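Cellobiose 2-epimerase (Caldibacillus thermoamylovorans, PDB 5ZHB) catalyses the interconversion of cellobiose and its 2-epimer, glucosyl-mannose, by inverting C2 of the reducing-end sugar. Local coordinates at residues K206-D214 and A258-Y269. Residues are numbered along the deposited sequence; the frame is centred on the assembly and turned at random.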
loop_
_atom_site.group_PDB
_atom_site.type_symbol
_atom_site.label_atom_id
_atom_site.label_comp_id
_atom_site.label_asym_id
_atom_site.label_seq_id
_atom_site.Cartn_x
_atom_site.Cartn_y
_atom_site.Cartn_z
ATOM N N LYS A 206 -7.847 16.709 -9.675
ATOM C CA LYS A 206 -8.132 17.327 -8.387
ATOM C C LYS A 206 -9.554 17.005 -7.937
ATOM O O LYS A 206 -9.790 16.641 -6.779
ATOM C CB LYS A 206 -7.923 18.846 -8.429
ATOM C CG LYS A 206 -7.774 19.490 -7.060
ATOM C CD LYS A 206 -7.703 21.010 -7.125
ATOM C CE LYS A 206 -7.658 21.639 -5.783
ATOM N NZ LYS A 206 -7.293 23.051 -5.910
ATOM N N GLY A 207 -10.515 17.118 -8.864
ATOM C CA GLY A 207 -11.893 16.852 -8.526
ATOM C C GLY A 207 -12.148 15.378 -8.253
ATOM O O GLY A 207 -13.055 15.052 -7.489
ATOM N N ARG A 208 -11.393 14.490 -8.924
ATOM C CA ARG A 208 -11.511 13.062 -8.658
ATOM C C ARG A 208 -10.989 12.763 -7.245
ATOM O O ARG A 208 -11.593 11.961 -6.526
ATOM C CB ARG A 208 -10.841 12.243 -9.777
ATOM C CG ARG A 208 -11.427 12.542 -11.165
ATOM C CD ARG A 208 -12.595 11.619 -11.494
ATOM N NE ARG A 208 -13.771 11.970 -10.722
ATOM C CZ ARG A 208 -14.832 11.263 -10.453
ATOM N NH1 ARG A 208 -14.875 9.945 -10.536
ATOM N NH2 ARG A 208 -15.874 11.925 -10.004
ATOM N N ILE A 209 -9.928 13.439 -6.824
ATOM C CA ILE A 209 -9.448 13.282 -5.448
ATOM C C ILE A 209 -10.509 13.745 -4.439
ATOM O O ILE A 209 -10.824 13.051 -3.453
ATOM C CB ILE A 209 -8.096 13.986 -5.297
ATOM C CG1 ILE A 209 -7.043 13.290 -6.181
ATOM C CG2 ILE A 209 -7.645 14.023 -3.829
ATOM C CD1 ILE A 209 -5.786 14.094 -6.432
ATOM N N ALA A 210 -11.139 14.903 -4.714
ATOM C CA ALA A 210 -12.110 15.452 -3.773
ATOM C C ALA A 210 -13.282 14.500 -3.647
ATOM O O ALA A 210 -13.791 14.271 -2.547
ATOM C CB ALA A 210 -12.562 16.856 -4.184
ATOM N N ASN A 211 -13.669 13.894 -4.777
ATOM C CA ASN A 211 -14.705 12.884 -4.771
ATOM C C ASN A 211 -14.335 11.689 -3.879
ATOM O O ASN A 211 -15.151 11.266 -3.058
ATOM C CB ASN A 211 -15.107 12.522 -6.199
ATOM C CG ASN A 211 -16.220 11.508 -6.241
ATOM O OD1 ASN A 211 -17.306 11.732 -5.701
ATOM N ND2 ASN A 211 -15.968 10.359 -6.854
ATOM N N LEU A 212 -13.134 11.120 -4.039
ATOM C CA LEU A 212 -12.692 9.999 -3.191
ATOM C C LEU A 212 -12.702 10.353 -1.704
ATOM O O LEU A 212 -13.122 9.548 -0.847
ATOM C CB LEU A 212 -11.308 9.556 -3.681
ATOM C CG LEU A 212 -11.347 8.632 -4.915
ATOM C CD1 LEU A 212 -10.114 8.669 -5.736
ATOM C CD2 LEU A 212 -11.599 7.193 -4.499
ATOM N N ILE A 213 -12.265 11.561 -1.389
ATOM C CA ILE A 213 -12.217 11.981 0.006
ATOM C C ILE A 213 -13.619 12.011 0.587
ATOM O O ILE A 213 -13.881 11.512 1.684
ATOM C CB ILE A 213 -11.476 13.317 0.156
ATOM C CG1 ILE A 213 -10.012 13.137 -0.144
ATOM C CG2 ILE A 213 -11.692 13.892 1.574
ATOM C CD1 ILE A 213 -9.296 14.414 -0.529
ATOM N N ASP A 214 -14.562 12.520 -0.200
ATOM C CA ASP A 214 -15.944 12.633 0.250
ATOM C C ASP A 214 -16.594 11.260 0.395
ATOM O O ASP A 214 -17.299 11.006 1.378
ATOM C CB ASP A 214 -16.684 13.628 -0.624
ATOM C CG ASP A 214 -17.924 14.169 0.064
ATOM O OD1 ASP A 214 -17.758 14.828 1.119
ATOM O OD2 ASP A 214 -19.017 13.794 -0.369
ATOM N N ALA A 258 -3.628 13.461 0.843
ATOM C CA ALA A 258 -4.479 13.873 -0.273
ATOM C C ALA A 258 -5.003 15.301 -0.021
ATOM O O ALA A 258 -4.965 16.165 -0.908
ATOM C CB ALA A 258 -5.612 12.885 -0.449
ATOM N N LEU A 259 -5.418 15.547 1.225
ATOM C CA LEU A 259 -5.771 16.888 1.678
ATOM C C LEU A 259 -4.651 17.894 1.428
ATOM O O LEU A 259 -4.917 18.970 0.887
ATOM C CB LEU A 259 -6.194 16.839 3.141
ATOM C CG LEU A 259 -7.476 16.071 3.440
ATOM C CD1 LEU A 259 -7.725 16.075 4.950
ATOM C CD2 LEU A 259 -8.664 16.601 2.670
ATOM N N LYS A 260 -3.419 17.572 1.837
ATOM C CA LYS A 260 -2.302 18.497 1.740
ATOM C C LYS A 260 -1.941 18.807 0.286
ATOM O O LYS A 260 -1.678 19.971 -0.057
ATOM C CB LYS A 260 -1.046 17.968 2.446
ATOM C CG LYS A 260 -1.129 17.793 3.956
ATOM C CD LYS A 260 -0.140 16.779 4.528
ATOM C CE LYS A 260 -0.440 16.491 5.950
ATOM N NZ LYS A 260 0.357 15.434 6.585
ATOM N N VAL A 261 -1.881 17.773 -0.570
ATOM C CA VAL A 261 -1.469 17.932 -1.963
ATOM C C VAL A 261 -2.484 18.772 -2.738
ATOM O O VAL A 261 -2.126 19.502 -3.659
ATOM C CB VAL A 261 -1.260 16.533 -2.581
ATOM C CG1 VAL A 261 -1.248 16.526 -4.096
ATOM C CG2 VAL A 261 -0.011 15.850 -2.039
ATOM N N THR A 262 -3.763 18.695 -2.378
ATOM C CA THR A 262 -4.774 19.435 -3.108
ATOM C C THR A 262 -5.243 20.719 -2.389
ATOM O O THR A 262 -6.140 21.387 -2.897
ATOM C CB THR A 262 -5.958 18.531 -3.401
ATOM O OG1 THR A 262 -6.609 18.152 -2.188
ATOM C CG2 THR A 262 -5.558 17.318 -4.218
ATOM N N GLY A 263 -4.723 21.045 -1.198
ATOM C CA GLY A 263 -5.094 22.280 -0.513
ATOM C C GLY A 263 -6.520 22.237 0.033
ATOM O O GLY A 263 -7.187 23.260 0.164
ATOM N N ASN A 264 -6.997 21.047 0.387
ATOM C CA ASN A 264 -8.356 20.898 0.861
ATOM C C ASN A 264 -8.367 21.115 2.379
ATOM O O ASN A 264 -7.922 20.251 3.125
ATOM C CB ASN A 264 -8.918 19.574 0.365
ATOM C CG ASN A 264 -10.348 19.340 0.796
ATOM O OD1 ASN A 264 -10.831 19.894 1.789
ATOM N ND2 ASN A 264 -11.031 18.462 0.090
ATOM N N ASN A 265 -8.925 22.252 2.839
ATOM C CA ASN A 265 -8.938 22.583 4.254
ATOM C C ASN A 265 -10.318 22.387 4.868
ATOM O O ASN A 265 -10.614 22.936 5.933
ATOM C CB ASN A 265 -8.459 24.009 4.495
ATOM C CG ASN A 265 -7.118 24.242 3.854
ATOM O OD1 ASN A 265 -7.010 25.074 2.953
ATOM N ND2 ASN A 265 -6.100 23.519 4.292
ATOM N N ASP A 266 -11.162 21.581 4.230
ATOM C CA ASP A 266 -12.453 21.268 4.809
ATOM C C ASP A 266 -12.257 20.580 6.154
ATOM O O ASP A 266 -11.577 19.567 6.263
ATOM C CB ASP A 266 -13.282 20.402 3.880
ATOM C CG ASP A 266 -14.756 20.284 4.240
ATOM O OD1 ASP A 266 -15.057 20.009 5.414
ATOM O OD2 ASP A 266 -15.594 20.440 3.328
ATOM N N ARG A 267 -12.945 21.097 7.169
ATOM C CA ARG A 267 -12.642 20.765 8.545
ATOM C C ARG A 267 -13.138 19.373 8.901
ATOM O O ARG A 267 -12.579 18.744 9.786
ATOM C CB ARG A 267 -13.287 21.772 9.514
ATOM C CG ARG A 267 -12.719 23.185 9.431
ATOM C CD ARG A 267 -11.211 23.231 9.619
ATOM N NE ARG A 267 -10.892 22.472 10.830
ATOM C CZ ARG A 267 -9.705 21.997 11.193
ATOM N NH1 ARG A 267 -8.598 22.322 10.545
ATOM N NH2 ARG A 267 -9.649 21.198 12.242
ATOM N N LYS A 268 -14.212 18.887 8.281
ATOM C CA LYS A 268 -14.692 17.569 8.660
ATOM C C LYS A 268 -13.688 16.463 8.258
ATOM O O LYS A 268 -13.620 15.418 8.899
ATOM C CB LYS A 268 -16.121 17.360 8.164
ATOM C CG LYS A 268 -16.413 17.484 6.686
ATOM C CD LYS A 268 -17.901 17.756 6.461
ATOM C CE LYS A 268 -18.424 17.418 5.101
ATOM N NZ LYS A 268 -18.022 18.404 4.099
ATOM N N TYR A 269 -12.913 16.705 7.211
ATOM C CA TYR A 269 -11.968 15.741 6.667
ATOM C C TYR A 269 -10.733 15.700 7.565
ATOM O O TYR A 269 -10.305 14.615 7.972
ATOM C CB TYR A 269 -11.578 16.113 5.232
ATOM C CG TYR A 269 -12.727 16.139 4.230
ATOM C CD1 TYR A 269 -13.856 15.356 4.413
ATOM C CD2 TYR A 269 -12.661 16.919 3.083
ATOM C CE1 TYR A 269 -14.898 15.364 3.502
ATOM C CE2 TYR A 269 -13.698 16.942 2.160
ATOM C CZ TYR A 269 -14.822 16.166 2.381
ATOM O OH TYR A 269 -15.879 16.138 1.524
#
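The carbonyl oxygen Ala258 O is gripped twice by Thr262, beside Ile209 of the neighbouring helix: Thr262 OG1 bonds to it at 2.9 Å and Thr262 N at 3.2 Å, from opposite faces of the carbonyl plane. The contact joins helix 203-220 to helices 245-262 and 267-283 and the turn linking them, within the (alpha/alpha)6 barrel expected of the N-acylglucosamine 2-epimerase family. The short segments of helices 203-220 and 245-262 run nearly antiparallel, at 151°. With OG1 turned between the backbone N and carbonyl carbon (chi1 66°), Thr262 presents its methyl CG2 to Ile209, 3.9 Å from Ile209 CD1. A serine here could keep the hydroxyl bond but would probably leave Ile209 CG2 and CD1 without the Thr262 methyl, opening a gap beside Ile209. Lys206, which also touches Tyr197 of helix 183-199, extends past Thr262, bringing its CE to 3.3 Å from Thr262 O.

Farther along, Ile213 divides its branches. Ile213 CD1 lies against Leu259 CD2 and Ala258 CB, whereas Ile213 CG2 sits over the centre of the Tyr269 ring in a CH-pi contact, 3.5 Å from the centroid and 11° off the normal. Asp266 CG covers the opposite face toward the rim, and at the ring edge Tyr269 OH donates to Asp214 OD1, the modelled separation being doubtfully short. Gly263, with positive phi, forms a Schellman motif after the last helical turn, and an Asx turn follows, in which Asn264 OD1 accepts from Asp266 N. Asp266 then N-caps the next helix, its OD1 accepting from Lys268 N at 3.2 Å through the anti lone pair.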